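PDB 6GRH: microcin B17-processing protein McbD from Escherichia coli str. K-12 substr. MG1655, which helps convert the inactive microcin B17 precursor McbA into the active antibiotic peptide, as a YcaO-family protein assembled with McbB. Local coordinates for residues 105-113 with 122-130; 331-342 with 354-362. The protein carries 1 engineered substitution. All blocks are in the same frame, centred on the assembly; numbering follows the deposited sequence.

Contact 1. Residues 105-113 with 122-130; sequences THKFKTVRA and QEIPAVIIA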
loop_
_atom_site.group_PDB
_atom_site.type_symbol
_atom_site.label_atom_id
_atom_site.label_comp_id
_atom_site.label_asym_id
_atom_site.label_seq_id
_atom_site.Cartn_x
_atom_site.Cartn_y
_atom_site.Cartn_z
ATOM N N THR E 105 24.995 -26.472 59.896
ATOM C CA THR E 105 25.436 -27.735 59.285
ATOM C C THR E 105 24.679 -28.086 58.007
ATOM O O THR E 105 25.099 -28.983 57.281
ATOM C CB THR E 105 25.366 -28.934 60.256
ATOM O OG1 THR E 105 24.009 -29.178 60.635
ATOM C CG2 THR E 105 26.206 -28.678 61.510
ATOM N N HIS E 106 23.576 -27.398 57.723
ATOM C CA HIS E 106 22.802 -27.698 56.527
ATOM C C HIS E 106 23.566 -27.243 55.263
ATOM O O HIS E 106 24.157 -26.156 55.232
ATOM C CB HIS E 106 21.425 -27.032 56.587
ATOM C CG HIS E 106 20.540 -27.386 55.432
ATOM N ND1 HIS E 106 19.987 -28.642 55.281
ATOM C CD2 HIS E 106 20.134 -26.663 54.362
ATOM C CE1 HIS E 106 19.268 -28.669 54.172
ATOM N NE2 HIS E 106 19.339 -27.481 53.596
ATOM N N LYS E 107 23.546 -28.094 54.242
ATOM C CA LYS E 107 24.154 -27.794 52.957
ATOM C C LYS E 107 23.117 -27.099 52.061
ATOM O O LYS E 107 22.257 -27.758 51.480
ATOM C CB LYS E 107 24.699 -29.068 52.300
ATOM C CG LYS E 107 25.886 -29.685 53.023
ATOM C CD LYS E 107 26.628 -30.717 52.168
ATOM C CE LYS E 107 28.061 -30.961 52.652
ATOM N NZ LYS E 107 28.925 -29.733 52.592
ATOM N N PHE E 108 23.198 -25.768 51.979
ATOM C CA PHE E 108 22.298 -24.966 51.130
ATOM C C PHE E 108 22.704 -24.987 49.662
ATOM O O PHE E 108 23.885 -24.940 49.321
ATOM C CB PHE E 108 22.282 -23.505 51.578
ATOM C CG PHE E 108 21.588 -23.277 52.878
ATOM C CD1 PHE E 108 22.289 -23.322 54.077
ATOM C CD2 PHE E 108 20.224 -23.030 52.906
ATOM C CE1 PHE E 108 21.643 -23.102 55.278
ATOM C CE2 PHE E 108 19.567 -22.817 54.112
ATOM C CZ PHE E 108 20.279 -22.853 55.301
ATOM N N LYS E 109 21.705 -25.013 48.790
ATOM C CA LYS E 109 21.939 -24.770 47.372
ATOM C C LYS E 109 22.484 -23.332 47.255
ATOM O O LYS E 109 22.070 -22.451 47.999
ATOM C CB LYS E 109 20.659 -24.942 46.571
ATOM C CG LYS E 109 20.020 -26.334 46.624
ATOM C CD LYS E 109 20.892 -27.367 45.936
ATOM C CE LYS E 109 20.200 -28.713 45.811
ATOM N NZ LYS E 109 19.303 -28.779 44.622
ATOM N N THR E 110 23.451 -23.134 46.373
ATOM C CA THR E 110 24.174 -21.877 46.246
ATOM C C THR E 110 23.888 -21.158 44.929
ATOM O O THR E 110 23.553 -21.770 43.912
ATOM C CB THR E 110 25.687 -22.127 46.287
ATOM O OG1 THR E 110 26.030 -23.092 45.288
ATOM C CG2 THR E 110 26.120 -22.634 47.643
ATOM N N VAL E 111 24.010 -19.841 44.977
ATOM C CA VAL E 111 24.106 -19.001 43.792
ATOM C C VAL E 111 25.233 -18.007 43.970
ATOM O O VAL E 111 25.585 -17.643 45.100
ATOM C CB VAL E 111 22.812 -18.214 43.481
ATOM C CG1 VAL E 111 21.715 -19.173 43.065
ATOM C CG2 VAL E 111 22.359 -17.350 44.652
ATOM N N ARG E 112 25.745 -17.546 42.832
ATOM C CA ARG E 112 26.877 -16.638 42.773
ATOM C C ARG E 112 26.468 -15.256 43.316
ATOM O O ARG E 112 25.315 -14.844 43.173
ATOM C CB ARG E 112 27.429 -16.559 41.334
ATOM C CG ARG E 112 26.543 -15.765 40.371
ATOM C CD ARG E 112 26.988 -15.882 38.927
ATOM N NE ARG E 112 26.648 -17.159 38.329
ATOM C CZ ARG E 112 25.427 -17.515 37.924
ATOM N NH1 ARG E 112 24.360 -16.722 38.079
ATOM N NH2 ARG E 112 25.258 -18.713 37.385
ATOM N N ALA E 113 27.404 -14.568 43.962
ATOM C CA ALA E 113 27.178 -13.201 44.409
ATOM C C ALA E 113 28.495 -12.486 44.630
ATOM O O ALA E 113 29.558 -13.122 44.710
ATOM C CB ALA E 113 26.343 -13.188 45.680
ATOM N N GLN E 122 31.574 -14.462 46.318
ATOM C CA GLN E 122 31.137 -15.513 47.232
ATOM C C GLN E 122 29.873 -16.186 46.681
ATOM O O GLN E 122 29.538 -16.024 45.508
ATOM C CB GLN E 122 30.905 -14.919 48.626
ATOM C CG GLN E 122 29.810 -13.887 48.692
ATOM C CD GLN E 122 29.391 -13.610 50.115
ATOM O OE1 GLN E 122 30.112 -12.952 50.855
ATOM N NE2 GLN E 122 28.223 -14.123 50.512
ATOM N N GLU E 123 29.203 -16.963 47.517
ATOM C CA GLU E 123 27.885 -17.457 47.221
ATOM C C GLU E 123 26.923 -17.117 48.348
ATOM O O GLU E 123 27.330 -16.839 49.480
ATOM C CB GLU E 123 27.934 -18.965 46.962
ATOM C CG GLU E 123 28.608 -19.323 45.654
ATOM C CD GLU E 123 28.961 -20.786 45.535
ATOM O OE1 GLU E 123 29.574 -21.339 46.466
ATOM O OE2 GLU E 123 28.640 -21.387 44.493
ATOM N N ILE E 124 25.644 -17.120 48.014
ATOM C CA ILE E 124 24.591 -16.949 48.989
ATOM C C ILE E 124 23.565 -18.062 48.772
ATOM O O ILE E 124 23.611 -18.747 47.733
ATOM C CB ILE E 124 23.967 -15.543 48.920
ATOM C CG1 ILE E 124 23.355 -15.262 47.545
ATOM C CG2 ILE E 124 25.021 -14.487 49.268
ATOM C CD1 ILE E 124 22.650 -13.921 47.484
ATOM N N PRO E 125 22.668 -18.281 49.759
ATOM C CA PRO E 125 21.683 -19.345 49.592
ATOM C C PRO E 125 20.714 -19.086 48.467
ATOM O O PRO E 125 20.103 -18.018 48.406
ATOM C CB PRO E 125 20.951 -19.365 50.934
ATOM C CG PRO E 125 21.978 -18.903 51.894
ATOM C CD PRO E 125 22.682 -17.798 51.158
ATOM N N ALA E 126 20.578 -20.083 47.600
ATOM C CA ALA E 126 19.676 -20.023 46.466
ATOM C C ALA E 126 18.211 -19.895 46.886
ATOM O O ALA E 126 17.409 -19.268 46.156
ATOM C CB ALA E 126 19.858 -21.256 45.593
ATOM N N VAL E 127 17.866 -20.456 48.051
ATOM C CA VAL E 127 16.488 -20.423 48.549
ATOM C C VAL E 127 15.920 -18.991 48.706
ATOM O O VAL E 127 14.707 -18.778 48.626
ATOM C CB VAL E 127 16.368 -21.202 49.866
ATOM C CG1 VAL E 127 16.998 -20.431 51.031
ATOM C CG2 VAL E 127 14.914 -21.575 50.149
ATOM N N ILE E 128 16.800 -18.023 48.935
ATOM C CA ILE E 128 16.387 -16.624 49.042
ATOM C C ILE E 128 16.014 -16.001 47.671
ATOM O O ILE E 128 15.173 -15.109 47.608
ATOM C CB ILE E 128 17.476 -15.788 49.759
ATOM C CG1 ILE E 128 17.727 -16.386 51.149
ATOM C CG2 ILE E 128 17.049 -14.328 49.899
ATOM C CD1 ILE E 128 18.980 -15.882 51.816
ATOM N N ILE E 129 16.624 -16.502 46.602
ATOM C CA ILE E 129 16.571 -15.883 45.282
ATOM C C ILE E 129 15.562 -16.505 44.322
ATOM O O ILE E 129 14.863 -15.789 43.610
ATOM C CB ILE E 129 17.982 -15.891 44.669
ATOM C CG1 ILE E 129 18.607 -14.529 44.937
ATOM C CG2 ILE E 129 17.940 -16.179 43.179
ATOM C CD1 ILE E 129 20.007 -14.575 45.497
ATOM N N ALA E 130 15.487 -17.830 44.311
ATOM C CA ALA E 130 14.605 -18.552 43.397
ATOM C C ALA E 130 13.145 -18.506 43.897
ATOM O O ALA E 130 12.894 -18.823 45.045
ATOM C CB ALA E 130 15.090 -19.989 43.293
HETATM O O HOH W 1 19.589 -22.232 49.455
HETATM O O HOH W 2 26.526 -21.026 42.876
#
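Val111 spreads its two methyls between different partners across a two-stranded antiparallel beta hairpin, in which strand 108-115 turns back into strand 121-125. CG1, set anti to the carbonyl carbon (chi1 -68°), lies against the methyl of Ala126 (CG1 to Ala126 CB 3.8 Å). The other branch, CG2, meets Ile124 at its CG1, 3.7 Å away. Ile124 in turn rests its CG2 on the methyl of Ala113, 4.0 Å from Ala113 CB. Val111, Ala113, Ile124 and Gln122 all point to this one face of the sheet. Val111 also touches Tyr341 and Gln122 touches Phe339, both on the neighbouring strand 339-347, while Phe88 of helix 82-95 packs on Ile124. Towards the start of the first strand, Phe108 brings CD2 to within 4.2 Å of Pro125 CB, while Phe92 and Phe142 also meet its ring.

Paired backbone bonds enclose Val111 with Ile124 and Ala113 with Gln122. Beyond Pro125, whose nitrogen carries no hydrogen, segment 122-130 leaves the strand and takes up helical torsions, yet one more bond follows: Ala126 N reaches Lys109 O at 2.8 Å, almost straight at the hydrogen (178°) but from 41° above the carbonyl plane. The same oxygen accepts a hydrogen from a water that itself accepts from Val127 N, so the start of the turn is tied to the first strand twice.

At the polar edge Glu123 runs extended beyond CG and its carboxylate crosses over the side of Thr110, with OE2 3.5 Å from Thr110 CB. Lys74 forms a salt bridge with its OE1, a charge pairing that probably keeps the acid ionised, while a second water donates to Glu123 OE2 at 2.7 Å.

Contact 2. Residues 331-342 with 354-362; sequences LQQISDNIFVYY and YTKIVSPDF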
loop_
_atom_site.group_PDB
_atom_site.type_symbol
_atom_site.label_atom_id
_atom_site.label_comp_id
_atom_site.label_asym_id
_atom_site.label_seq_id
_atom_site.Cartn_x
_atom_site.Cartn_y
_atom_site.Cartn_z
ATOM N N LEU E 331 24.748 2.929 53.367
ATOM C CA LEU E 331 24.383 1.519 53.577
ATOM C C LEU E 331 25.459 0.746 54.327
ATOM O O LEU E 331 25.143 -0.022 55.241
ATOM C CB LEU E 331 24.071 0.821 52.248
ATOM C CG LEU E 331 22.735 1.248 51.633
ATOM C CD1 LEU E 331 22.585 0.742 50.211
ATOM C CD2 LEU E 331 21.554 0.838 52.499
ATOM N N GLN E 332 26.717 0.968 53.957
ATOM C CA GLN E 332 27.838 0.270 54.584
ATOM C C GLN E 332 27.975 0.582 56.070
ATOM O O GLN E 332 28.410 -0.274 56.821
ATOM C CB GLN E 332 29.164 0.549 53.869
ATOM C CG GLN E 332 30.258 -0.430 54.279
ATOM C CD GLN E 332 31.515 -0.316 53.447
ATOM O OE1 GLN E 332 31.724 0.675 52.738
ATOM N NE2 GLN E 332 32.369 -1.337 53.532
ATOM N N GLN E 333 27.607 1.795 56.477
ATOM C CA GLN E 333 27.606 2.200 57.898
ATOM C C GLN E 333 26.604 1.377 58.701
ATOM O O GLN E 333 26.857 1.048 59.855
ATOM C CB GLN E 333 27.315 3.706 58.069
ATOM C CG GLN E 333 28.509 4.602 57.801
ATOM N N ILE E 334 25.483 1.022 58.080
ATOM C CA ILE E 334 24.505 0.146 58.705
ATOM C C ILE E 334 25.022 -1.298 58.718
ATOM O O ILE E 334 24.928 -1.958 59.733
ATOM C CB ILE E 334 23.120 0.262 58.020
ATOM C CG1 ILE E 334 22.576 1.697 58.169
ATOM C CG2 ILE E 334 22.133 -0.769 58.595
ATOM C CD1 ILE E 334 21.493 2.075 57.177
ATOM N N SER E 335 25.556 -1.787 57.597
ATOM C CA SER E 335 26.045 -3.174 57.506
ATOM C C SER E 335 26.947 -3.413 56.306
ATOM O O SER E 335 26.603 -3.010 55.205
ATOM C CB SER E 335 24.861 -4.141 57.391
ATOM O OG SER E 335 25.310 -5.482 57.199
ATOM N N ASP E 336 28.050 -4.140 56.519
ATOM C CA ASP E 336 28.924 -4.598 55.428
ATOM C C ASP E 336 28.334 -5.786 54.652
ATOM O O ASP E 336 28.844 -6.126 53.591
ATOM C CB ASP E 336 30.316 -4.999 55.960
ATOM C CG ASP E 336 31.072 -3.830 56.612
ATOM O OD1 ASP E 336 30.757 -2.670 56.292
ATOM O OD2 ASP E 336 31.980 -4.055 57.459
ATOM N N ASN E 337 27.278 -6.412 55.194
ATOM C CA ASN E 337 26.706 -7.648 54.669
ATOM C C ASN E 337 25.558 -7.381 53.694
ATOM O O ASN E 337 24.396 -7.692 53.976
ATOM C CB ASN E 337 26.218 -8.534 55.824
ATOM C CG ASN E 337 27.347 -9.010 56.700
ATOM O OD1 ASN E 337 28.387 -9.427 56.196
ATOM N ND2 ASN E 337 27.155 -8.944 58.022
ATOM N N ILE E 338 25.906 -6.786 52.556
ATOM C CA ILE E 338 24.966 -6.548 51.469
ATOM C C ILE E 338 25.612 -7.145 50.225
ATOM O O ILE E 338 26.771 -6.838 49.903
ATOM C CB ILE E 338 24.652 -5.055 51.248
ATOM C CG1 ILE E 338 24.213 -4.398 52.552
ATOM C CG2 ILE E 338 23.555 -4.892 50.199
ATOM C CD1 ILE E 338 23.811 -2.936 52.421
ATOM N N PHE E 339 24.846 -7.981 49.533
ATOM C CA PHE E 339 25.353 -8.820 48.463
ATOM C C PHE E 339 24.543 -8.602 47.206
ATOM O O PHE E 339 23.362 -8.253 47.266
ATOM C CB PHE E 339 25.298 -10.301 48.891
ATOM C CG PHE E 339 25.976 -10.537 50.188
ATOM C CD1 PHE E 339 27.358 -10.531 50.253
ATOM C CD2 PHE E 339 25.239 -10.627 51.364
ATOM C CE1 PHE E 339 28.004 -10.659 51.468
ATOM C CE2 PHE E 339 25.871 -10.781 52.571
ATOM C CZ PHE E 339 27.260 -10.799 52.630
ATOM N N VAL E 340 25.198 -8.809 46.074
ATOM C CA VAL E 340 24.569 -8.710 44.793
ATOM C C VAL E 340 24.596 -10.094 44.163
ATOM O O VAL E 340 25.658 -10.566 43.750
ATOM C CB VAL E 340 25.327 -7.726 43.889
ATOM C CG1 VAL E 340 24.607 -7.572 42.570
ATOM C CG2 VAL E 340 25.517 -6.373 44.577
ATOM N N TYR E 341 23.427 -10.735 44.078
ATOM C CA TYR E 341 23.263 -11.871 43.195
ATOM C C TYR E 341 23.273 -11.345 41.789
ATOM O O TYR E 341 22.673 -10.287 41.506
ATOM C CB TYR E 341 21.936 -12.594 43.424
ATOM C CG TYR E 341 21.542 -13.462 42.265
ATOM C CD1 TYR E 341 22.114 -14.707 42.086
ATOM C CD2 TYR E 341 20.601 -13.031 41.345
ATOM C CE1 TYR E 341 21.750 -15.520 41.030
ATOM C CE2 TYR E 341 20.245 -13.812 40.247
ATOM C CZ TYR E 341 20.812 -15.061 40.092
ATOM O OH TYR E 341 20.455 -15.837 39.008
ATOM N N TYR E 342 23.908 -12.084 40.888
ATOM C CA TYR E 342 23.938 -11.665 39.482
ATOM C C TYR E 342 23.911 -12.857 38.557
ATOM O O TYR E 342 24.354 -13.962 38.914
ATOM C CB TYR E 342 25.157 -10.760 39.206
ATOM C CG TYR E 342 26.458 -11.494 39.250
ATOM C CD1 TYR E 342 27.112 -11.702 40.447
ATOM C CD2 TYR E 342 27.009 -12.028 38.089
ATOM C CE1 TYR E 342 28.296 -12.427 40.494
ATOM C CE2 TYR E 342 28.186 -12.746 38.118
ATOM C CZ TYR E 342 28.816 -12.966 39.310
ATOM O OH TYR E 342 29.995 -13.689 39.327
ATOM N N TYR E 354 20.725 -9.809 35.228
ATOM C CA TYR E 354 19.725 -9.999 36.271
ATOM C C TYR E 354 20.469 -9.820 37.580
ATOM O O TYR E 354 21.580 -10.379 37.742
ATOM C CB TYR E 354 19.131 -11.402 36.218
ATOM C CG TYR E 354 18.714 -11.855 34.850
ATOM C CD1 TYR E 354 19.629 -12.430 33.979
ATOM C CD2 TYR E 354 17.394 -11.732 34.427
ATOM C CE1 TYR E 354 19.238 -12.867 32.701
ATOM C CE2 TYR E 354 16.991 -12.150 33.165
ATOM C CZ TYR E 354 17.905 -12.731 32.312
ATOM O OH TYR E 354 17.498 -13.162 31.067
ATOM N N THR E 355 19.905 -9.036 38.490
ATOM C CA THR E 355 20.542 -8.819 39.784
ATOM C C THR E 355 19.501 -8.840 40.885
ATOM O O THR E 355 18.345 -8.482 40.654
ATOM C CB THR E 355 21.269 -7.457 39.877
ATOM O OG1 THR E 355 20.396 -6.431 39.410
ATOM C CG2 THR E 355 22.547 -7.452 39.063
ATOM N N LYS E 356 19.938 -9.211 42.089
ATOM C CA LYS E 356 19.139 -9.018 43.302
ATOM C C LYS E 356 20.065 -8.626 44.442
ATOM O O LYS E 356 21.072 -9.299 44.704
ATOM C CB LYS E 356 18.353 -10.277 43.677
ATOM C CG LYS E 356 17.398 -10.121 44.882
ATOM C CD LYS E 356 16.857 -11.481 45.281
ATOM C CE LYS E 356 15.984 -11.505 46.535
ATOM N NZ LYS E 356 14.627 -10.970 46.261
ATOM N N ILE E 357 19.727 -7.514 45.083
ATOM C CA ILE E 357 20.431 -7.060 46.248
ATOM C C ILE E 357 19.745 -7.629 47.472
ATOM O O ILE E 357 18.540 -7.438 47.648
ATOM C CB ILE E 357 20.565 -5.523 46.281
ATOM C CG1 ILE E 357 21.515 -5.124 45.153
ATOM C CG2 ILE E 357 21.106 -5.085 47.639
ATOM C CD1 ILE E 357 21.849 -3.671 45.045
ATOM N N VAL E 358 20.551 -8.308 48.292
ATOM C CA VAL E 358 20.135 -9.090 49.446
ATOM C C VAL E 358 21.010 -8.735 50.643
ATOM O O VAL E 358 22.233 -8.706 50.518
ATOM C CB VAL E 358 20.357 -10.609 49.221
ATOM C CG1 VAL E 358 19.974 -11.414 50.459
ATOM C CG2 VAL E 358 19.566 -11.096 48.025
ATOM N N SER E 359 20.381 -8.507 51.794
ATOM C CA SER E 359 21.097 -8.382 53.056
ATOM C C SER E 359 20.350 -9.035 54.231
ATOM O O SER E 359 19.212 -8.662 54.519
ATOM C CB SER E 359 21.370 -6.925 53.387
ATOM O OG SER E 359 22.103 -6.835 54.612
ATOM N N PRO E 360 21.004 -9.984 54.938
ATOM C CA PRO E 360 20.399 -10.515 56.188
ATOM C C PRO E 360 20.385 -9.533 57.360
ATOM O O PRO E 360 19.799 -9.850 58.392
ATOM C CB PRO E 360 21.276 -11.726 56.513
ATOM C CG PRO E 360 22.620 -11.349 55.961
ATOM C CD PRO E 360 22.333 -10.578 54.690
ATOM N N ASP E 361 21.044 -8.376 57.220
ATOM C CA ASP E 361 20.947 -7.286 58.195
ATOM C C ASP E 361 19.807 -6.287 57.957
ATOM O O ASP E 361 19.601 -5.364 58.760
ATOM C CB ASP E 361 22.292 -6.562 58.267
ATOM C CG ASP E 361 23.348 -7.388 58.988
ATOM O OD1 ASP E 361 22.988 -8.126 59.936
ATOM O OD2 ASP E 361 24.539 -7.309 58.607
ATOM N N PHE E 362 19.065 -6.486 56.873
ATOM C CA PHE E 362 17.861 -5.738 56.579
ATOM C C PHE E 362 16.747 -6.781 56.436
ATOM O O PHE E 362 17.000 -7.999 56.571
ATOM C CB PHE E 362 18.038 -4.972 55.259
ATOM C CG PHE E 362 18.996 -3.796 55.329
ATOM C CD1 PHE E 362 20.370 -3.992 55.311
ATOM C CD2 PHE E 362 18.519 -2.498 55.353
ATOM C CE1 PHE E 362 21.248 -2.924 55.354
ATOM C CE2 PHE E 362 19.400 -1.415 55.402
ATOM C CZ PHE E 362 20.764 -1.631 55.389
#
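Tyr354 turns its carbonyl to Tyr342, where Tyr354 O receives a CA-H...O contact from Tyr342 CA at 3.2 Å. Thr355 follows with its methyl alongside Val340, both side chains pointing the same way; its hydroxyl is hydrogen-bonded to the hydroxyl of Ser164 of helix 157-180. Lys356 exchanges two backbone bonds with Tyr341; the ring of Tyr341, with CG anti to the tyrosine's backbone N (chi1 161°), has Lys356 N at its edge, and the lysine's ammonium leads off to the carbonyls of Cys149 and Asp147. On the face with Thr355, Ile357 presses CG2 to within 3.5 Å of Ile338 CG2. Val358, paired with Phe339 by two backbone bonds, is the last residue of the antiparallel hairpin of strands 339-347 and 350-358. Beyond the strands the join passes to side chains, several of them from loop residues. Ser359 OG donates to Asn337 O at 2.5 Å and accepts from Asp361 N in an ST turn, so the hydroxyl oxygen serves as donor to segment 331-342 and acceptor within its own turn. Pro360 sets CD at the edge of the Phe339 ring, 4.1 Å from CE2. Asp361 OD2 gathers two donors: Asn337 ND2, 3.1 Å away on the syn side, and Ser335 OG, modelled so close that the bond length is doubtful. Phe362 ends the type I turn that began at Ser359, its ring tip CZ 3.6 Å from Ile334 CG2 and 3.9 Å from Leu331 CD2, against the last turn of helix 327-334.

The hairpins of contact 1 and contact 2 join into one antiparallel sheet because strands 108-115 and 339-347 are neighbours; the centres of the two contacts are about 14 Å apart. Arg112 NH1 probably donates to Tyr342 O at 2.9 Å, and beside it Ala113 CB packs 3.3 Å from Val340 O. Gln122 OE1 comes 3.2 Å from Phe339 CE1, so the second strand of contact 1 also reaches the first strand of contact 2. Near this seam both contacts meet the McbB chain: Arg112 packs on Gln288 of McbB, and Tyr342 OH is hydrogen-bonded to Ser35 of McbB. The shared sheet therefore takes part in an interface of the processing complex.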